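Local coordinates for protein ribose-5-phosphate isomerase RpiB (Thermotoga maritima, PDB 1O1X) that probably interconverts ribose 5-phosphate and ribulose 5-phosphate, as a sugar-phosphate isomerase of the LacAB/RpiB family, at residues A[31-34]-A[35-39]; A[41-44]-A[45-49]. One frame throughout, in Å; residues are numbered along the deposited sequence.

Interaction 1 (A[31-34]-A[35-39])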
loop_
_atom_site.group_PDB
_atom_site.type_symbol
_atom_site.label_atom_id
_atom_site.label_comp_id
_atom_site.label_asym_id
_atom_site.label_seq_id
_atom_site.Cartn_x
_atom_site.Cartn_y
_atom_site.Cartn_z
ATOM N N LYS A 31 12.783 -8.409 -15.691
ATOM C CA LYS A 31 13.950 -8.874 -16.428
ATOM C C LYS A 31 14.234 -8.022 -17.639
ATOM O O LYS A 31 15.353 -7.568 -17.806
ATOM C CB LYS A 31 13.777 -10.302 -16.854
ATOM C CG LYS A 31 14.920 -10.817 -17.707
ATOM C CD LYS A 31 14.787 -12.281 -17.966
ATOM C CE LYS A 31 13.768 -12.594 -18.991
ATOM N NZ LYS A 31 14.067 -14.001 -19.350
ATOM N N ASN A 32 13.220 -7.781 -18.460
ATOM C CA ASN A 32 13.402 -6.983 -19.669
ATOM C C ASN A 32 13.746 -5.536 -19.384
ATOM O O ASN A 32 14.494 -4.926 -20.104
ATOM C CB ASN A 32 12.172 -7.096 -20.529
ATOM C CG ASN A 32 11.992 -8.493 -21.104
ATOM O OD1 ASN A 32 12.936 -9.279 -21.168
ATOM N ND2 ASN A 32 10.758 -8.820 -21.491
ATOM N N TYR A 33 13.224 -5.001 -18.305
ATOM C CA TYR A 33 13.553 -3.653 -17.857
ATOM C C TYR A 33 15.032 -3.557 -17.529
ATOM O O TYR A 33 15.728 -2.640 -17.997
ATOM C CB TYR A 33 12.686 -3.255 -16.660
ATOM C CG TYR A 33 13.029 -1.915 -16.040
ATOM C CD1 TYR A 33 12.736 -0.732 -16.702
ATOM C CD2 TYR A 33 13.633 -1.836 -14.780
ATOM C CE1 TYR A 33 13.036 0.503 -16.137
ATOM C CE2 TYR A 33 13.948 -0.595 -14.200
ATOM C CZ TYR A 33 13.636 0.559 -14.892
ATOM O OH TYR A 33 13.909 1.788 -14.379
ATOM N N LEU A 34 15.528 -4.534 -16.780
ATOM C CA LEU A 34 16.934 -4.597 -16.427
ATOM C C LEU A 34 17.821 -4.780 -17.643
ATOM O O LEU A 34 18.843 -4.074 -17.789
ATOM C CB LEU A 34 17.181 -5.712 -15.391
ATOM C CG LEU A 34 16.501 -5.418 -14.055
ATOM C CD1 LEU A 34 16.549 -6.648 -13.184
ATOM C CD2 LEU A 34 17.149 -4.228 -13.336
ATOM N N LEU A 35 17.453 -5.724 -18.507
ATOM C CA LEU A 35 18.208 -5.976 -19.729
ATOM C C LEU A 35 18.317 -4.712 -20.592
ATOM O O LEU A 35 19.356 -4.442 -21.184
ATOM C CB LEU A 35 17.613 -7.143 -20.531
ATOM C CG LEU A 35 17.722 -8.533 -19.920
ATOM C CD1 LEU A 35 16.988 -9.568 -20.775
ATOM C CD2 LEU A 35 19.183 -8.980 -19.756
ATOM N N GLY A 36 17.246 -3.937 -20.655
ATOM C CA GLY A 36 17.212 -2.681 -21.397
ATOM C C GLY A 36 18.143 -1.606 -20.845
ATOM O O GLY A 36 18.500 -0.694 -21.523
ATOM N N LYS A 37 18.563 -1.719 -19.610
ATOM C CA LYS A 37 19.555 -0.816 -19.045
ATOM C C LYS A 37 20.997 -1.381 -19.153
ATOM O O LYS A 37 21.937 -0.781 -18.628
ATOM C CB LYS A 37 19.193 -0.563 -17.574
ATOM C CG LYS A 37 17.983 0.344 -17.372
ATOM C CD LYS A 37 17.497 0.273 -15.954
ATOM C CE LYS A 37 17.002 1.670 -15.468
ATOM N NZ LYS A 37 16.199 2.474 -16.517
ATOM N N GLY A 38 21.160 -2.547 -19.769
ATOM C CA GLY A 38 22.445 -3.206 -19.889
ATOM C C GLY A 38 22.906 -3.908 -18.623
ATOM O O GLY A 38 24.099 -4.183 -18.468
ATOM N N ILE A 39 21.975 -4.169 -17.698
ATOM C CA ILE A 39 22.273 -4.905 -16.463
ATOM C C ILE A 39 22.271 -6.414 -16.797
ATOM O O ILE A 39 21.404 -6.891 -17.532
ATOM C CB ILE A 39 21.296 -4.520 -15.380
ATOM C CG1 ILE A 39 21.612 -3.077 -14.931
ATOM C CG2 ILE A 39 21.320 -5.516 -14.205
ATOM C CD1 ILE A 39 20.569 -2.472 -14.059
#
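K37 folds its aliphatic chain back over the last turn of the helix and lays it across one face of the Y33 ring. Its CD sits 4.3 Å from the ring centroid of Y33, displaced toward the rim, in a CH-pi contact; bends at chi3 (143°) and chi4 (40°) then bring K37 NZ to 3.2 Å from Y33 OH, a weak hydrogen bond. Lysine suits the place because its methylenes cover the aromatic surface while the ammonium reaches the phenol. L35 CD1 lies beside the aliphatic part of K31, 3.9 Å from its CG, the two chains pointing the same way, and L34 CD2 meets I39 CD1 at the same separation; L34, which is buried, also packs on V132 and L136 of helix 125-137. Helix 24-36, the helix of the beta-alpha-beta unit that joins strand 14-18 to strand 40-43, ends here in a Schellman motif. G38, with a positive phi of 77°, sends its N back to L35 O, while I39 N reaches L34 O at 3.1 Å. That same carbonyl oxygen of L34 also accepts from K37 N at 3.0 Å, the two donors arriving from opposite faces of its plane. Upstream the pattern is regular: L35 N bonds K31 O at 2.9 Å, almost straight. In the second shell, the Y33 ring stacks with F129 and its OH is hydrogen-bonded to D133, both on helix 125-137, whereas K31 NZ turns to D43 on strand 40-43. A leucine at Y33 would probably leave D133 without its phenol partner and K37 free to swing away from the helix.

Interaction 2 (A[41-44]-A[45-49])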
loop_
_atom_site.group_PDB
_atom_site.type_symbol
_atom_site.label_atom_id
_atom_site.label_comp_id
_atom_site.label_asym_id
_atom_site.label_seq_id
_atom_site.Cartn_x
_atom_site.Cartn_y
_atom_site.Cartn_z
ATOM N N VAL A 41 21.533 -10.068 -16.271
ATOM C CA VAL A 41 20.492 -10.795 -15.557
ATOM C C VAL A 41 20.580 -12.280 -15.862
ATOM O O VAL A 41 20.669 -12.665 -17.028
ATOM C CB VAL A 41 19.068 -10.304 -15.931
ATOM C CG1 VAL A 41 18.028 -11.054 -15.121
ATOM C CG2 VAL A 41 18.899 -8.818 -15.702
ATOM N N GLU A 42 20.632 -13.112 -14.817
ATOM C CA GLU A 42 20.490 -14.551 -14.946
ATOM C C GLU A 42 19.085 -14.953 -14.525
ATOM O O GLU A 42 18.678 -14.758 -13.373
ATOM C CB GLU A 42 21.546 -15.314 -14.130
ATOM C CG GLU A 42 22.809 -15.515 -14.959
ATOM C CD GLU A 42 23.990 -16.164 -14.199
ATOM O OE1 GLU A 42 23.755 -16.676 -13.059
ATOM O OE2 GLU A 42 25.143 -16.120 -14.780
ATOM N N ASP A 43 18.332 -15.497 -15.467
ATOM C CA ASP A 43 16.939 -15.889 -15.194
ATOM C C ASP A 43 16.922 -17.371 -14.886
ATOM O O ASP A 43 17.108 -18.195 -15.777
ATOM C CB ASP A 43 16.098 -15.555 -16.420
ATOM C CG ASP A 43 14.610 -15.893 -16.263
ATOM O OD1 ASP A 43 14.139 -16.357 -15.188
ATOM O OD2 ASP A 43 13.865 -15.706 -17.239
ATOM N N HIS A 44 16.668 -17.685 -13.618
ATOM C CA HIS A 44 16.560 -19.051 -13.113
ATOM C C HIS A 44 15.167 -19.679 -13.306
ATOM O O HIS A 44 14.958 -20.817 -12.909
ATOM C CB HIS A 44 16.945 -19.091 -11.646
ATOM C CG HIS A 44 18.364 -18.733 -11.394
ATOM N ND1 HIS A 44 19.374 -19.672 -11.361
ATOM C CD2 HIS A 44 18.950 -17.535 -11.173
ATOM C CE1 HIS A 44 20.521 -19.063 -11.122
ATOM N NE2 HIS A 44 20.293 -17.764 -11.012
ATOM N N GLY A 45 14.257 -18.979 -13.979
ATOM C CA GLY A 45 12.926 -19.487 -14.241
ATOM C C GLY A 45 11.953 -19.059 -13.156
ATOM O O GLY A 45 12.310 -18.290 -12.298
ATOM N N THR A 46 10.714 -19.550 -13.168
ATOM C CA THR A 46 10.211 -20.478 -14.164
ATOM C C THR A 46 10.052 -19.835 -15.556
ATOM O O THR A 46 10.152 -18.605 -15.702
ATOM C CB THR A 46 8.919 -21.126 -13.631
ATOM O OG1 THR A 46 8.541 -22.182 -14.502
ATOM C CG2 THR A 46 7.736 -20.150 -13.613
ATOM N N TYR A 47 9.842 -20.671 -16.580
ATOM C CA TYR A 47 9.922 -20.220 -17.970
ATOM C C TYR A 47 8.558 -20.274 -18.680
ATOM O O TYR A 47 8.466 -20.037 -19.884
ATOM C CB TYR A 47 10.986 -21.028 -18.725
ATOM C CG TYR A 47 12.351 -20.918 -18.067
ATOM C CD1 TYR A 47 13.051 -19.709 -18.054
ATOM C CD2 TYR A 47 12.947 -22.002 -17.441
ATOM C CE1 TYR A 47 14.331 -19.613 -17.449
ATOM C CE2 TYR A 47 14.216 -21.901 -16.878
ATOM C CZ TYR A 47 14.887 -20.703 -16.867
ATOM O OH TYR A 47 16.129 -20.611 -16.257
ATOM N N SER A 48 7.521 -20.571 -17.913
ATOM C CA SER A 48 6.132 -20.518 -18.354
ATOM C C SER A 48 5.166 -20.268 -17.183
ATOM O O SER A 48 5.561 -20.149 -16.021
ATOM C CB SER A 48 5.743 -21.851 -18.988
ATOM O OG SER A 48 5.585 -22.832 -17.972
ATOM N N GLU A 49 3.881 -20.253 -17.506
ATOM C CA GLU A 49 2.834 -20.159 -16.515
ATOM C C GLU A 49 2.296 -21.525 -16.009
ATOM O O GLU A 49 1.364 -21.541 -15.191
ATOM C CB GLU A 49 1.710 -19.263 -17.040
ATOM C CG GLU A 49 2.184 -17.812 -17.117
ATOM C CD GLU A 49 1.080 -16.834 -17.443
ATOM O OE1 GLU A 49 0.135 -17.214 -18.180
ATOM O OE2 GLU A 49 1.182 -15.676 -16.978
#
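The Y47 side chain runs back alongside D43, the two pointing opposite ways, and two hydrogen bonds pin the residues between them where the strand runs out. Y47 OH donates to D43 O at 2.7 Å, the oxygen lying at the edge of the ring, in its plane. On the side-chain side, D43 OD1 accepts from G45 N at 2.9 Å, which closes an Asx turn. With CG anti to the backbone N (chi1 -179°), the carboxylate of D43 swings forward over the turn, and G45 N meets OD1 from above the carboxylate plane, 46° out of it. Packing is tight here: G45 CA lies 3.4 Å above the plane of the Y47 ring, toward its rim, and Y47 OH comes within 3.2 Å of H44 C. Glycine fits because, with the positive phi and extended psi of this residue, a CB would run into H44 O. The peptide from G45 to T46 is cis, a kink in a chain that otherwise runs on away from the strand; it is the Y47 side chain that turns back toward D43. The other side of the contact is looser. The carboxylate and ring planes stand 54° apart, D43 OD2 comes no nearer the ring than 3.9 Å, to Y47 CE1, and Y47 as a residue is exposed; tyrosine suits such a place, its hydroxyl finding a carbonyl while its ring shields the backbone. D43 OD2 pairs with K27 as well as K31 of helix 24-36, on one side of the sheet. H44 points to the other, against K60 and S64 of helix 54-66, while the backbone of H44, G45 and T46 bonds to strand 14-18 and the S19 that follows it.

Interaction 1 ends helix 24-36, and interaction 2 follows at the far end of the next strand, 40-43, with their centres 14 Å apart. They meet directly: K31 NZ forms a salt bridge with D43 OD2 at 2.7 Å, so the carboxylate that shapes the turn of 41-49 also ties it to the helix. V41 also packs against the helix, its CG2 3.6 Å from L34 CB. Interaction 1 lies away from the predicted sites; interaction 2 comes close to the predicted substrate site, the side chain of T46 being about 5 Å from that of H21, predicted to bind D-ribulose 5-phosphate.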